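Side-chain contacts in butyryl-CoA dehydrogenase (Marinomonas mediterranea, PDB 6CXT), which is a flavoprotein of the acyl-CoA dehydrogenase family that binds flavin-adenine dinucleotide in sites shared between neighbouring subunits: residues V328-G331 with I332-R336; M318-L321 with A322-A326; L225-E228 with G229-A232; L299-A302 with A303-S307; C78-T81 with G82-F85. All coordinates share one frame; numbering follows the deposited sequence. Where two conformers were deposited one is given.

Contact 1: residues V328-G331 with I332-R336. With FAD (flavin-adenine dinucleotide), chain D.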
loop_
_atom_site.group_PDB
_atom_site.type_symbol
_atom_site.label_atom_id
_atom_site.label_comp_id
_atom_site.label_asym_id
_atom_site.label_seq_id
_atom_site.Cartn_x
_atom_site.Cartn_y
_atom_site.Cartn_z
ATOM N N VAL B 328 -8.668 3.112 -10.184
ATOM C CA VAL B 328 -8.284 1.687 -10.196
ATOM C C VAL B 328 -8.647 1.047 -8.819
ATOM O O VAL B 328 -9.231 -0.045 -8.759
ATOM C CB VAL B 328 -6.733 1.550 -10.463
ATOM C CG1 VAL B 328 -6.227 0.128 -10.154
ATOM C CG2 VAL B 328 -6.432 1.867 -11.950
ATOM N N GLN B 329 -8.338 1.731 -7.735
ATOM C CA GLN B 329 -8.628 1.174 -6.413
ATOM C C GLN B 329 -10.149 1.043 -6.215
ATOM O O GLN B 329 -10.610 0.062 -5.640
ATOM C CB GLN B 329 -8.007 2.041 -5.325
ATOM C CG GLN B 329 -6.476 2.127 -5.393
ATOM C CD GLN B 329 -5.924 3.130 -4.419
ATOM O OE1 GLN B 329 -5.901 4.343 -4.702
ATOM N NE2 GLN B 329 -5.456 2.657 -3.280
ATOM N N SER B 330 -10.884 2.046 -6.683
ATOM C CA SER B 330 -12.349 2.042 -6.604
ATOM C C SER B 330 -12.943 0.818 -7.359
ATOM O O SER B 330 -13.820 0.096 -6.850
ATOM C CB SER B 330 -12.904 3.350 -7.208
ATOM O OG SER B 330 -14.349 3.351 -7.084
ATOM N N GLY B 331 -12.440 0.573 -8.593
ATOM C CA GLY B 331 -12.883 -0.572 -9.380
ATOM C C GLY B 331 -12.602 -1.895 -8.642
ATOM O O GLY B 331 -13.450 -2.797 -8.640
ATOM N N ILE B 332 -11.415 -2.044 -8.068
ATOM C CA ILE B 332 -11.111 -3.260 -7.366
ATOM C C ILE B 332 -11.985 -3.378 -6.083
ATOM O O ILE B 332 -12.597 -4.419 -5.816
ATOM C CB ILE B 332 -9.621 -3.307 -6.982
ATOM C CG1 ILE B 332 -8.749 -3.439 -8.276
ATOM C CG2 ILE B 332 -9.336 -4.468 -6.006
ATOM C CD1 ILE B 332 -7.314 -2.994 -7.973
ATOM N N ASP B 333 -12.052 -2.305 -5.334
ATOM C CA ASP B 333 -12.791 -2.354 -4.041
ATOM C C ASP B 333 -14.332 -2.600 -4.259
ATOM O O ASP B 333 -14.971 -3.350 -3.490
ATOM C CB ASP B 333 -12.554 -1.054 -3.261
ATOM C CG ASP B 333 -11.198 -1.027 -2.596
ATOM O OD1 ASP B 333 -10.591 -2.071 -2.430
ATOM O OD2 ASP B 333 -10.788 0.027 -2.120
ATOM N N SER B 334 -14.905 -2.002 -5.304
ATOM C CA SER B 334 -16.306 -2.256 -5.669
ATOM C C SER B 334 -16.546 -3.746 -5.919
ATOM O O SER B 334 -17.566 -4.309 -5.491
ATOM C CB SER B 334 -16.700 -1.443 -6.898
ATOM O OG SER B 334 -16.714 -0.079 -6.546
ATOM N N ILE B 335 -15.621 -4.406 -6.633
ATOM C CA ILE B 335 -15.758 -5.844 -6.811
ATOM C C ILE B 335 -15.667 -6.555 -5.464
ATOM O O ILE B 335 -16.514 -7.427 -5.163
ATOM C CB ILE B 335 -14.727 -6.391 -7.850
ATOM C CG1 ILE B 335 -15.118 -5.875 -9.250
ATOM C CG2 ILE B 335 -14.659 -7.900 -7.836
ATOM C CD1 ILE B 335 -13.989 -6.129 -10.304
ATOM N N ARG B 336 -14.685 -6.234 -4.670
ATOM C CA ARG B 336 -14.561 -6.852 -3.387
ATOM C C ARG B 336 -15.845 -6.746 -2.524
ATOM O O ARG B 336 -16.249 -7.683 -1.950
ATOM C CB ARG B 336 -13.376 -6.273 -2.638
ATOM C CG ARG B 336 -12.005 -6.537 -3.216
ATOM C CD ARG B 336 -10.993 -6.011 -2.247
ATOM N NE ARG B 336 -9.617 -5.940 -2.677
ATOM C CZ ARG B 336 -8.760 -6.937 -2.648
ATOM N NH1 ARG B 336 -9.145 -8.134 -2.328
ATOM N NH2 ARG B 336 -7.525 -6.729 -2.998
HETATM P PA FAD D . -20.699 -11.894 0.300
HETATM O O1A FAD D . -20.452 -13.084 1.208
HETATM O O2A FAD D . -22.045 -11.215 0.111
HETATM O O5B FAD D . -19.562 -10.782 0.645
HETATM C C5B FAD D . -19.612 -9.435 0.120
HETATM C C4B FAD D . -18.485 -8.677 0.853
HETATM O O4B FAD D . -18.707 -8.733 2.285
HETATM C C3B FAD D . -17.128 -9.315 0.579
HETATM O O3B FAD D . -16.212 -8.211 0.584
HETATM C C2B FAD D . -16.881 -10.147 1.857
HETATM O O2B FAD D . -15.484 -10.440 2.109
HETATM C C1B FAD D . -17.575 -9.272 2.945
HETATM N N9A FAD D . -17.893 -10.126 4.108
HETATM C C8A FAD D . -18.854 -11.085 4.194
HETATM N N7A FAD D . -18.762 -11.734 5.408
HETATM C C5A FAD D . -17.715 -11.194 6.093
HETATM C C6A FAD D . -17.059 -11.374 7.414
HETATM N N6A FAD D . -17.479 -12.338 8.309
HETATM N N1A FAD D . -15.990 -10.570 7.700
HETATM C C2A FAD D . -15.508 -9.613 6.836
HETATM N N3A FAD D . -16.086 -9.394 5.633
HETATM C C4A FAD D . -17.151 -10.132 5.214
HETATM N N1 FAD D . -19.464 -21.123 -4.912
HETATM C C2 FAD D . -19.727 -22.480 -4.936
HETATM O O2 FAD D . -20.502 -22.910 -4.038
HETATM N N3 FAD D . -19.214 -23.335 -5.867
HETATM C C4 FAD D . -18.446 -22.880 -6.877
HETATM O O4 FAD D . -18.001 -23.669 -7.712
HETATM C C4X FAD D . -18.124 -21.412 -6.931
HETATM N N5 FAD D . -17.387 -20.856 -7.919
HETATM C C5X FAD D . -17.153 -19.517 -8.004
HETATM C C6 FAD D . -16.374 -19.037 -9.091
HETATM C C7 FAD D . -16.137 -17.651 -9.208
HETATM C C7M FAD D . -15.341 -17.147 -10.385
HETATM C C8 FAD D . -16.684 -16.714 -8.212
HETATM C C8M FAD D . -16.421 -15.250 -8.322
HETATM C C9 FAD D . -17.431 -17.187 -7.112
HETATM C C9A FAD D . -17.673 -18.574 -6.987
HETATM N N10 FAD D . -18.453 -19.113 -5.914
HETATM C C10 FAD D . -18.690 -20.531 -5.877
HETATM C "C1'" FAD D . -19.036 -18.258 -4.890
HETATM C "C2'" FAD D . -17.917 -17.776 -3.936
HETATM O "O2'" FAD D . -17.405 -18.809 -3.077
HETATM C "C3'" FAD D . -18.425 -16.556 -3.187
HETATM O "O3'" FAD D . -18.587 -15.513 -4.170
HETATM C "C4'" FAD D . -17.646 -16.088 -1.946
HETATM O "O4'" FAD D . -17.759 -17.078 -0.873
HETATM C "C5'" FAD D . -18.183 -14.747 -1.424
HETATM O "O5'" FAD D . -19.604 -14.866 -1.278
HETATM P P FAD D . -20.530 -13.752 -1.891
HETATM O O1P FAD D . -21.993 -14.059 -1.556
HETATM O O2P FAD D . -20.262 -13.508 -3.364
HETATM O O3P FAD D . -20.183 -12.370 -1.153
#
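Ser-334 bends its hydroxyl back onto Ser-330, as serines in the middle of a helix often do. In one of its two deposited conformers, OG lies beside its own backbone N (chi1 -68°) and donates to Ser-330 O at 2.9 Å. Ser-334 N gives the same oxygen a second bond of 2.8 Å from the opposite face of the carbonyl plane. On another flank Val-328 and Ile-332 run side by side, CG1 of the valine meeting CD1 of the isoleucine at 4.0 Å. The ethyl branch of Ile-332, also beside its N, is laid over the preceding turn, with CG1 3.5 Å from Val-328 O. Asp-333 CG leans to 3.3 Å from Gln-329 O, and Arg-284 and Arg-291 hold its carboxylate in salt bridges. Arg-336 O accepts a hydrogen bond of 2.6 Å from O3B of the flavin-adenine dinucleotide. Helix 351-359 covers Val-328 and Ile-332 through Ile-353, helix 279-306 meets both serines through Met-288, and Ile-332 packs on Ile-332 of the second subunit.

Contact 2: residues M318-L321 with A322-A326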
loop_
_atom_site.group_PDB
_atom_site.type_symbol
_atom_site.label_atom_id
_atom_site.label_comp_id
_atom_site.label_asym_id
_atom_site.label_seq_id
_atom_site.Cartn_x
_atom_site.Cartn_y
_atom_site.Cartn_z
ATOM N N MET B 318 -0.674 16.042 -10.700
ATOM C CA MET B 318 -1.089 15.409 -9.441
ATOM C C MET B 318 -2.550 14.946 -9.522
ATOM O O MET B 318 -2.882 13.854 -9.040
ATOM C CB MET B 318 -0.895 16.375 -8.261
ATOM C CG MET B 318 0.585 16.615 -7.959
ATOM S SD MET B 318 0.646 17.552 -6.403
ATOM C CE MET B 318 2.419 17.395 -6.127
ATOM N N SER B 319 -3.422 15.752 -10.103
ATOM C CA SER B 319 -4.824 15.422 -10.202
ATOM C C SER B 319 -5.055 14.227 -11.080
ATOM O O SER B 319 -5.817 13.284 -10.707
ATOM C CB SER B 319 -5.575 16.630 -10.730
ATOM O OG SER B 319 -6.942 16.363 -10.912
ATOM N N LYS B 320 -4.395 14.230 -12.262
ATOM C CA LYS B 320 -4.530 13.105 -13.227
ATOM C C LYS B 320 -4.104 11.802 -12.502
ATOM O O LYS B 320 -4.773 10.743 -12.586
ATOM C CB LYS B 320 -3.573 13.334 -14.439
ATOM C CG LYS B 320 -3.823 12.413 -15.631
ATOM C CD LYS B 320 -3.323 10.979 -15.469
ATOM C CE LYS B 320 -3.198 10.298 -16.822
ATOM N NZ LYS B 320 -2.765 8.852 -16.795
ATOM N N LEU B 321 -2.942 11.871 -11.855
ATOM C CA LEU B 321 -2.394 10.696 -11.143
ATOM C C LEU B 321 -3.371 10.251 -10.027
ATOM O O LEU B 321 -3.713 9.081 -9.954
ATOM C CB LEU B 321 -1.030 11.066 -10.538
ATOM C CG LEU B 321 -0.306 9.996 -9.718
ATOM C CD1 LEU B 321 -0.019 8.804 -10.621
ATOM C CD2 LEU B 321 0.988 10.616 -9.100
ATOM N N ALA B 322 -3.776 11.173 -9.178
ATOM C CA ALA B 322 -4.590 10.804 -8.013
ATOM C C ALA B 322 -5.937 10.245 -8.496
ATOM O O ALA B 322 -6.419 9.249 -7.925
ATOM C CB ALA B 322 -4.807 12.007 -7.111
ATOM N N ILE B 323 -6.562 10.887 -9.504
ATOM C CA ILE B 323 -7.878 10.436 -9.981
ATOM C C ILE B 323 -7.765 9.029 -10.578
ATOM O O ILE B 323 -8.587 8.127 -10.260
ATOM C CB ILE B 323 -8.477 11.420 -11.041
ATOM C CG1 ILE B 323 -8.871 12.731 -10.339
ATOM C CG2 ILE B 323 -9.717 10.799 -11.745
ATOM C CD1 ILE B 323 -9.135 13.878 -11.318
ATOM N N SER B 324 -6.771 8.838 -11.455
ATOM C CA SER B 324 -6.704 7.606 -12.204
ATOM C C SER B 324 -6.317 6.459 -11.212
ATOM O O SER B 324 -6.894 5.357 -11.274
ATOM C CB SER B 324 -5.677 7.716 -13.359
ATOM O OG SER B 324 -4.379 8.035 -12.830
ATOM N N GLU B 325 -5.397 6.749 -10.289
ATOM C CA GLU B 325 -5.032 5.724 -9.273
ATOM C C GLU B 325 -6.207 5.401 -8.325
ATOM O O GLU B 325 -6.447 4.211 -7.998
ATOM C CB GLU B 325 -3.730 6.062 -8.502
ATOM C CG GLU B 325 -2.508 6.117 -9.461
ATOM C CD GLU B 325 -2.091 4.765 -10.031
ATOM O OE1 GLU B 325 -2.580 3.681 -9.579
ATOM O OE2 GLU B 325 -1.213 4.723 -10.968
ATOM N N ALA B 326 -6.920 6.440 -7.908
ATOM C CA ALA B 326 -8.098 6.204 -7.049
ATOM C C ALA B 326 -9.151 5.378 -7.802
ATOM O O ALA B 326 -9.811 4.530 -7.219
ATOM C CB ALA B 326 -8.676 7.526 -6.529
HETATM O O HOH W 1 -2.065 8.165 -14.192
#
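Ser-324 OG hangs over the last carbonyls of the preceding turn, 2.7 Å from Lys-320 O and 3.1 Å from Leu-321 O. Its chi1 of 58° puts it between the backbone N and the carbonyl carbon, within reach of both oxygens, and which of them takes the single proton remains open. A water also binds the hydroxyl, donating to Ser-324 OG at 2.7 Å and accepting from Lys-320 NZ at 2.8 Å. Beside the serine, Ile-323 folds its ethyl branch back along the helix, CG1 coming to 3.1 Å from Ser-319 O. On the other flank CD1 of Leu-321 touches the aliphatic part of Glu-325, 3.8 Å from CG, the two side chains crossing at a slant. Further out, the lysine ammonium is fixed by the carbonyl oxygens of Ser-359, Phe-362 and Gly-364, and the Glu-325 carboxylate by Ser-366 and by Arg-336 of the second subunit. All this lies within helix 313-338 of the helical C-terminal domain, packed on helices 279-306 and 248-267. Chemically, the buried ammonium is surrounded by carbonyl dipoles that probably stabilise its charge, and it would be expected to make the water a stronger donor to Ser-324 OG.

Contact 3: residues L225-E228 with G229-A232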
loop_
_atom_site.group_PDB
_atom_site.type_symbol
_atom_site.label_atom_id
_atom_site.label_comp_id
_atom_site.label_asym_id
_atom_site.label_seq_id
_atom_site.Cartn_x
_atom_site.Cartn_y
_atom_site.Cartn_z
ATOM N N LEU B 225 -1.457 23.858 -37.141
ATOM C CA LEU B 225 -1.784 24.537 -35.895
ATOM C C LEU B 225 -0.493 25.198 -35.385
ATOM O O LEU B 225 0.530 24.517 -35.173
ATOM C CB LEU B 225 -2.274 23.507 -34.877
ATOM C CG LEU B 225 -3.747 23.386 -34.546
ATOM C CD1 LEU B 225 -4.653 23.760 -35.712
ATOM C CD2 LEU B 225 -4.039 22.013 -33.946
ATOM N N GLY B 226 -0.560 26.508 -35.186
ATOM C CA GLY B 226 0.599 27.293 -34.731
ATOM C C GLY B 226 1.662 27.364 -35.813
ATOM O O GLY B 226 1.369 27.163 -36.974
ATOM N N ARG B 227 2.896 27.606 -35.416
ATOM C CA ARG B 227 4.022 27.749 -36.334
ATOM C C ARG B 227 4.758 26.441 -36.499
ATOM O O ARG B 227 4.686 25.565 -35.623
ATOM C CB ARG B 227 4.990 28.819 -35.762
ATOM C CG ARG B 227 4.495 30.246 -35.907
ATOM C CD ARG B 227 5.189 31.173 -34.925
ATOM N NE ARG B 227 4.275 31.531 -33.836
ATOM C CZ ARG B 227 4.623 31.840 -32.586
ATOM N NH1 ARG B 227 5.896 31.830 -32.206
ATOM N NH2 ARG B 227 3.679 32.135 -31.700
ATOM N N GLU B 228 5.497 26.278 -37.594
ATOM C CA GLU B 228 6.449 25.176 -37.675
ATOM C C GLU B 228 7.333 25.158 -36.419
ATOM O O GLU B 228 7.809 26.218 -35.960
ATOM C CB GLU B 228 7.313 25.240 -38.938
ATOM C CG GLU B 228 8.130 23.962 -39.202
ATOM C CD GLU B 228 9.517 23.929 -38.516
ATOM O OE1 GLU B 228 10.113 25.035 -38.432
ATOM O OE2 GLU B 228 10.035 22.829 -38.087
ATOM N N GLY B 229 7.533 23.954 -35.872
ATOM C CA GLY B 229 8.371 23.751 -34.673
ATOM C C GLY B 229 7.671 23.814 -33.312
ATOM O O GLY B 229 8.279 23.397 -32.293
ATOM N N GLN B 230 6.450 24.355 -33.272
ATOM C CA GLN B 230 5.695 24.526 -32.028
ATOM C C GLN B 230 4.948 23.233 -31.564
ATOM O O GLN B 230 4.262 23.279 -30.553
ATOM C CB GLN B 230 4.671 25.652 -32.110
ATOM C CG GLN B 230 5.265 27.045 -32.232
ATOM C CD GLN B 230 4.244 28.178 -32.092
ATOM O OE1 GLN B 230 3.096 28.114 -32.558
ATOM N NE2 GLN B 230 4.689 29.255 -31.448
ATOM N N GLY B 231 5.083 22.152 -32.319
ATOM C CA GLY B 231 4.323 20.900 -32.135
ATOM C C GLY B 231 4.418 20.368 -30.702
ATOM O O GLY B 231 3.371 20.070 -30.083
ATOM N N ALA B 232 5.645 20.237 -30.183
ATOM C CA ALA B 232 5.826 19.719 -28.817
ATOM C C ALA B 232 5.086 20.536 -27.754
ATOM O O ALA B 232 4.442 19.961 -26.857
ATOM C CB ALA B 232 7.291 19.568 -28.472
#
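Gln-230 reaches back to Arg-227 because its CG lies beside its own backbone N (chi1 -67°) and the rest of the chain is extended. This carries OE1 to 2.9 Å from Arg-227 N, which donates to it along a nearly straight line (168°), although the donor stands well above the amide plane. The same oxygen sits 3.4 Å from Gly-226 CA. The other end of the amide is turned toward one face of the Arg-227 guanidinium, the two planes being 52° apart and so far from a parallel stack. NE2 is modelled too near CZ, so the detail of this approach is doubtful. The backbone beneath is a type II beta turn from Arg-227 to Gln-230, closed by Gln-230 N donating to Arg-227 O at 3.2 Å, with Gly-229 in the third position, where this turn type commonly carries glycine. Within the acyl-CoA dehydrogenase fold the turn leads from strand 224-225, outermost within this chain in the mixed sheet, into helix 231-245. Glu-228, bent at chi2, folds its carboxylate back over the N of the next residue, bringing CD to 3.3 Å from Gly-229 N. That N-H donates instead to Thr-182 OG1, and Glu-228 OE2 is hydrogen-bonded to Thr-172 OG1. Arg-227, on the exposed side, packs on His-56 of a neighbouring alpha/beta hydrolase fold protein.

Contact 4: residues L299-A302 with A303-S307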
loop_
_atom_site.group_PDB
_atom_site.type_symbol
_atom_site.label_atom_id
_atom_site.label_comp_id
_atom_site.label_asym_id
_atom_site.label_seq_id
_atom_site.Cartn_x
_atom_site.Cartn_y
_atom_site.Cartn_z
ATOM N N LEU B 299 -8.798 17.804 -8.348
ATOM C CA LEU B 299 -9.342 18.206 -9.658
ATOM C C LEU B 299 -9.762 19.680 -9.620
ATOM O O LEU B 299 -9.399 20.459 -10.511
ATOM C CB LEU B 299 -10.552 17.278 -9.949
ATOM C CG LEU B 299 -11.450 17.658 -11.142
ATOM C CD1 LEU B 299 -10.652 17.566 -12.463
ATOM C CD2 LEU B 299 -12.775 16.865 -11.150
ATOM N N TYR B 300 -10.549 20.035 -8.601
ATOM C CA TYR B 300 -11.054 21.420 -8.437
ATOM C C TYR B 300 -9.884 22.400 -8.335
ATOM O O TYR B 300 -9.862 23.429 -9.001
ATOM C CB TYR B 300 -11.989 21.552 -7.236
ATOM C CG TYR B 300 -13.303 20.805 -7.369
ATOM C CD1 TYR B 300 -13.688 20.190 -8.608
ATOM C CD2 TYR B 300 -14.144 20.657 -6.253
ATOM C CE1 TYR B 300 -14.886 19.514 -8.705
ATOM C CE2 TYR B 300 -15.369 19.980 -6.345
ATOM C CZ TYR B 300 -15.711 19.391 -7.572
ATOM O OH TYR B 300 -16.892 18.718 -7.669
ATOM N N TYR B 301 -8.867 22.020 -7.553
ATOM C CA TYR B 301 -7.698 22.829 -7.418
ATOM C C TYR B 301 -6.951 22.979 -8.756
ATOM O O TYR B 301 -6.574 24.129 -9.109
ATOM C CB TYR B 301 -6.788 22.309 -6.316
ATOM C CG TYR B 301 -5.545 23.130 -6.181
ATOM C CD1 TYR B 301 -5.611 24.487 -5.774
ATOM C CD2 TYR B 301 -4.283 22.586 -6.492
ATOM C CE1 TYR B 301 -4.450 25.257 -5.653
ATOM C CE2 TYR B 301 -3.112 23.365 -6.367
ATOM C CZ TYR B 301 -3.219 24.683 -5.932
ATOM O OH TYR B 301 -2.062 25.426 -5.845
ATOM N N ALA B 302 -6.748 21.875 -9.507
ATOM C CA ALA B 302 -6.050 21.935 -10.786
ATOM C C ALA B 302 -6.860 22.817 -11.749
ATOM O O ALA B 302 -6.241 23.649 -12.431
ATOM C CB ALA B 302 -5.892 20.543 -11.421
ATOM N N ALA B 303 -8.193 22.655 -11.788
ATOM C CA ALA B 303 -9.026 23.445 -12.700
ATOM C C ALA B 303 -8.964 24.929 -12.326
ATOM O O ALA B 303 -8.847 25.791 -13.198
ATOM C CB ALA B 303 -10.461 22.948 -12.721
ATOM N N TRP B 304 -9.048 25.234 -11.036
ATOM C CA TRP B 304 -8.928 26.621 -10.593
ATOM C C TRP B 304 -7.578 27.195 -10.954
ATOM O O TRP B 304 -7.479 28.340 -11.414
ATOM C CB TRP B 304 -9.161 26.746 -9.066
ATOM C CG TRP B 304 -8.877 28.131 -8.565
ATOM C CD1 TRP B 304 -9.743 29.186 -8.559
ATOM C CD2 TRP B 304 -7.652 28.602 -8.018
ATOM N NE1 TRP B 304 -9.125 30.299 -8.031
ATOM C CE2 TRP B 304 -7.843 29.973 -7.688
ATOM C CE3 TRP B 304 -6.415 28.002 -7.743
ATOM C CZ2 TRP B 304 -6.836 30.760 -7.111
ATOM C CZ3 TRP B 304 -5.402 28.800 -7.167
ATOM C CH2 TRP B 304 -5.635 30.162 -6.852
ATOM N N GLN B 305 -6.527 26.435 -10.704
ATOM C CA GLN B 305 -5.192 26.939 -10.938
ATOM C C GLN B 305 -4.941 27.194 -12.440
ATOM O O GLN B 305 -4.245 28.168 -12.812
ATOM C CB GLN B 305 -4.124 26.010 -10.385
ATOM C CG GLN B 305 -2.965 26.804 -9.837
ATOM C CD GLN B 305 -1.740 25.984 -9.603
ATOM O OE1 GLN B 305 -1.469 24.989 -10.302
ATOM N NE2 GLN B 305 -0.976 26.389 -8.612
ATOM N N LYS B 306 -5.484 26.304 -13.278
ATOM C CA LYS B 306 -5.382 26.439 -14.730
ATOM C C LYS B 306 -6.022 27.747 -15.207
ATOM O O LYS B 306 -5.597 28.295 -16.213
ATOM C CB LYS B 306 -5.988 25.221 -15.445
ATOM C CG LYS B 306 -5.651 25.166 -16.924
ATOM C CD LYS B 306 -6.107 23.837 -17.566
ATOM C CE LYS B 306 -6.207 23.996 -19.091
ATOM N NZ LYS B 306 -4.908 24.457 -19.646
ATOM N N SER B 307 -7.024 28.233 -14.491
ATOM C CA SER B 307 -7.642 29.530 -14.785
ATOM C C SER B 307 -6.826 30.741 -14.296
ATOM O O SER B 307 -7.272 31.855 -14.501
ATOM C CB SER B 307 -9.026 29.608 -14.126
ATOM O OG SER B 307 -9.849 28.520 -14.534
#
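Tyr-301 and Trp-304 supply the aromatic part of this contact. In both residues CG is anti to the backbone N (chi1 179° and 173°), and the rings come together at a slant, with Tyr-301 CE1 4.0 Å from Trp-304 CZ3. Phe-3 of the third subunit meets both rings edge-to-face, so the pair belongs to an interface between subunits. Among polar side chains, Gln-305 slants across the end of the tyrosine, bringing NE2 to 3.1 Å from Tyr-301 OH, but ring and amide planes are turned 44° apart and the angle is too poor for a hydrogen bond. The backbone bonds are the regular ones of an alpha-helix: Ala-303 N to Leu-299 O at 2.8 Å, Trp-304 N to Tyr-300 O at 2.8 Å, and Lys-306 N to Ala-302 O at 2.9 Å. They fade at the end, where Ser-307 N makes only weak bonds, one of them to Trp-304 O at 3.1 Å. Charge enters through Lys-306, whose long chain leads away from the turn to a salt bridge with Asp-240 and a cation-pi contact with Trp-241. Tyr-300 likewise points elsewhere, its hydroxyl held by Glu-72 and Lys-69. The last two turns of helix 279-306, with Tyr-301 and Trp-304 turned to another subunit and Leu-299 packed on helices 248-267 and 313-338, belong to the helical C-terminal domain of the acyl-CoA dehydrogenase fold.

Contact 5: residues C78-T81 with G82-F85. With EDO (1,2-ethanediol), chain E.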
loop_
_atom_site.group_PDB
_atom_site.type_symbol
_atom_site.label_atom_id
_atom_site.label_comp_id
_atom_site.label_asym_id
_atom_site.label_seq_id
_atom_site.Cartn_x
_atom_site.Cartn_y
_atom_site.Cartn_z
ATOM N N CYS B 78 -23.831 8.963 -16.303
ATOM C CA CYS B 78 -23.778 8.205 -17.583
ATOM C C CYS B 78 -22.954 6.974 -17.337
ATOM O O CYS B 78 -21.759 7.098 -17.080
ATOM C CB CYS B 78 -23.128 8.989 -18.748
ATOM S SG CYS B 78 -23.943 10.538 -19.177
ATOM N N THR B 79 -23.551 5.794 -17.434
ATOM C CA THR B 79 -22.720 4.615 -17.201
ATOM C C THR B 79 -21.756 4.277 -18.321
ATOM O O THR B 79 -20.839 3.509 -18.110
ATOM C CB THR B 79 -23.543 3.379 -16.921
ATOM O OG1 THR B 79 -24.540 3.300 -17.938
ATOM C CG2 THR B 79 -24.157 3.471 -15.459
ATOM N N ASP B 80 -21.962 4.839 -19.508
ATOM C CA ASP B 80 -20.995 4.568 -20.595
ATOM C C ASP B 80 -19.804 5.527 -20.474
ATOM O O ASP B 80 -19.692 6.568 -21.132
ATOM C CB ASP B 80 -21.668 4.684 -21.963
ATOM C CG ASP B 80 -20.793 4.131 -23.067
ATOM O OD1 ASP B 80 -19.563 3.922 -22.840
ATOM O OD2 ASP B 80 -21.340 3.935 -24.168
ATOM N N THR B 81 -18.875 5.160 -19.599
ATOM C CA THR B 81 -17.659 5.934 -19.392
ATOM C C THR B 81 -16.861 6.091 -20.701
ATOM O O THR B 81 -16.269 7.134 -20.934
ATOM C CB THR B 81 -16.839 5.234 -18.283
ATOM O OG1 THR B 81 -17.710 5.097 -17.124
ATOM C CG2 THR B 81 -15.564 6.030 -17.881
ATOM N N GLY B 82 -16.791 5.022 -21.478
ATOM C CA GLY B 82 -15.992 4.962 -22.721
ATOM C C GLY B 82 -16.480 6.051 -23.658
ATOM O O GLY B 82 -15.677 6.727 -24.338
ATOM N N LEU B 83 -17.798 6.210 -23.688
ATOM C CA LEU B 83 -18.406 7.240 -24.552
ATOM C C LEU B 83 -17.998 8.651 -24.109
ATOM O O LEU B 83 -17.624 9.505 -24.936
ATOM C CB LEU B 83 -19.938 7.091 -24.638
ATOM C CG LEU B 83 -20.665 8.185 -25.479
ATOM C CD1 LEU B 83 -20.178 8.134 -26.906
ATOM C CD2 LEU B 83 -22.167 7.938 -25.497
ATOM N N LEU B 84 -18.060 8.908 -22.804
ATOM C CA LEU B 84 -17.630 10.199 -22.254
ATOM C C LEU B 84 -16.168 10.460 -22.566
ATOM O O LEU B 84 -15.800 11.602 -22.860
ATOM C CB LEU B 84 -17.859 10.246 -20.731
ATOM C CG LEU B 84 -19.357 10.260 -20.387
ATOM C CD1 LEU B 84 -19.473 10.192 -18.852
ATOM C CD2 LEU B 84 -20.099 11.502 -20.967
ATOM N N PHE B 85 -15.364 9.416 -22.450
ATOM C CA PHE B 85 -13.925 9.471 -22.711
ATOM C C PHE B 85 -13.688 9.865 -24.197
ATOM O O PHE B 85 -12.922 10.762 -24.462
ATOM C CB PHE B 85 -13.329 8.116 -22.427
ATOM C CG PHE B 85 -11.912 7.947 -22.906
ATOM C CD1 PHE B 85 -10.878 8.680 -22.361
ATOM C CD2 PHE B 85 -11.614 6.980 -23.865
ATOM C CE1 PHE B 85 -9.538 8.529 -22.841
ATOM C CE2 PHE B 85 -10.301 6.802 -24.355
ATOM C CZ PHE B 85 -9.256 7.559 -23.816
HETATM C C1 EDO E . -17.840 1.100 -22.335
HETATM O O1 EDO E . -17.623 2.227 -23.198
HETATM C C2 EDO E . -18.224 1.459 -20.878
HETATM O O2 EDO E . -17.119 2.244 -20.372
#
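The N-terminus of helix 81-101 is capped by Asp-80. Its OD1 accepts from Leu-83 N at 3.0 Å, the donor standing well above the carboxylate plane (66°). The aspartate reaches it with CG anti to its backbone N (chi1 -168°). Leu-83 then presents its CB to the carboxylate carbon, 3.5 Å from Asp-80 CG, the two side chains crossing nearly at right angles. A 1,2-ethanediol, probably from the crystallisation liquor, bridges the same helix end, its O1 donating to Asp-80 OD1 at 2.6 Å while its O2 accepts from Gly-82 N at 3.0 Å. Ser-206 OG binds Asp-80 OD2, so both carboxylate oxygens are engaged. Cys-78, just after helix 64-77, lays CB against Leu-84 CD1 at 3.8 Å. The first turn carries on through Phe-85 N to Thr-81 O at 2.9 Å. Phe-85 touches both the flavin-adenine dinucleotide and FK4. The arrangement is a classic aspartate N-cap, at the start of a helix that contributes Phe-85 to the ligand pocket.

In the fold
Along the chain the order is contact 5, contact 3, contact 4, contact 2, contact 1. Contacts 1 and 2 share helix 313-338, their centres about 15 Å apart. Contact 4 ends helix 279-306, the helix before it in the chain, and touches contact 2 where Ser-319 and Ile-323 meet Leu-299, the centres being about 14 Å apart. Contact 5, at the start of helix 81-101, lies about 18 Å by centres from both contacts 1 and 2. Contact 3, at the entry to helix 231-245, is remote, about 41 Å by centres from contact 1. Contacts 2 and 4 face the third subunit, and contacts 1 and 2 the second, so helix 313-338 both meets the flavin and joins helix 279-306 at subunit interfaces.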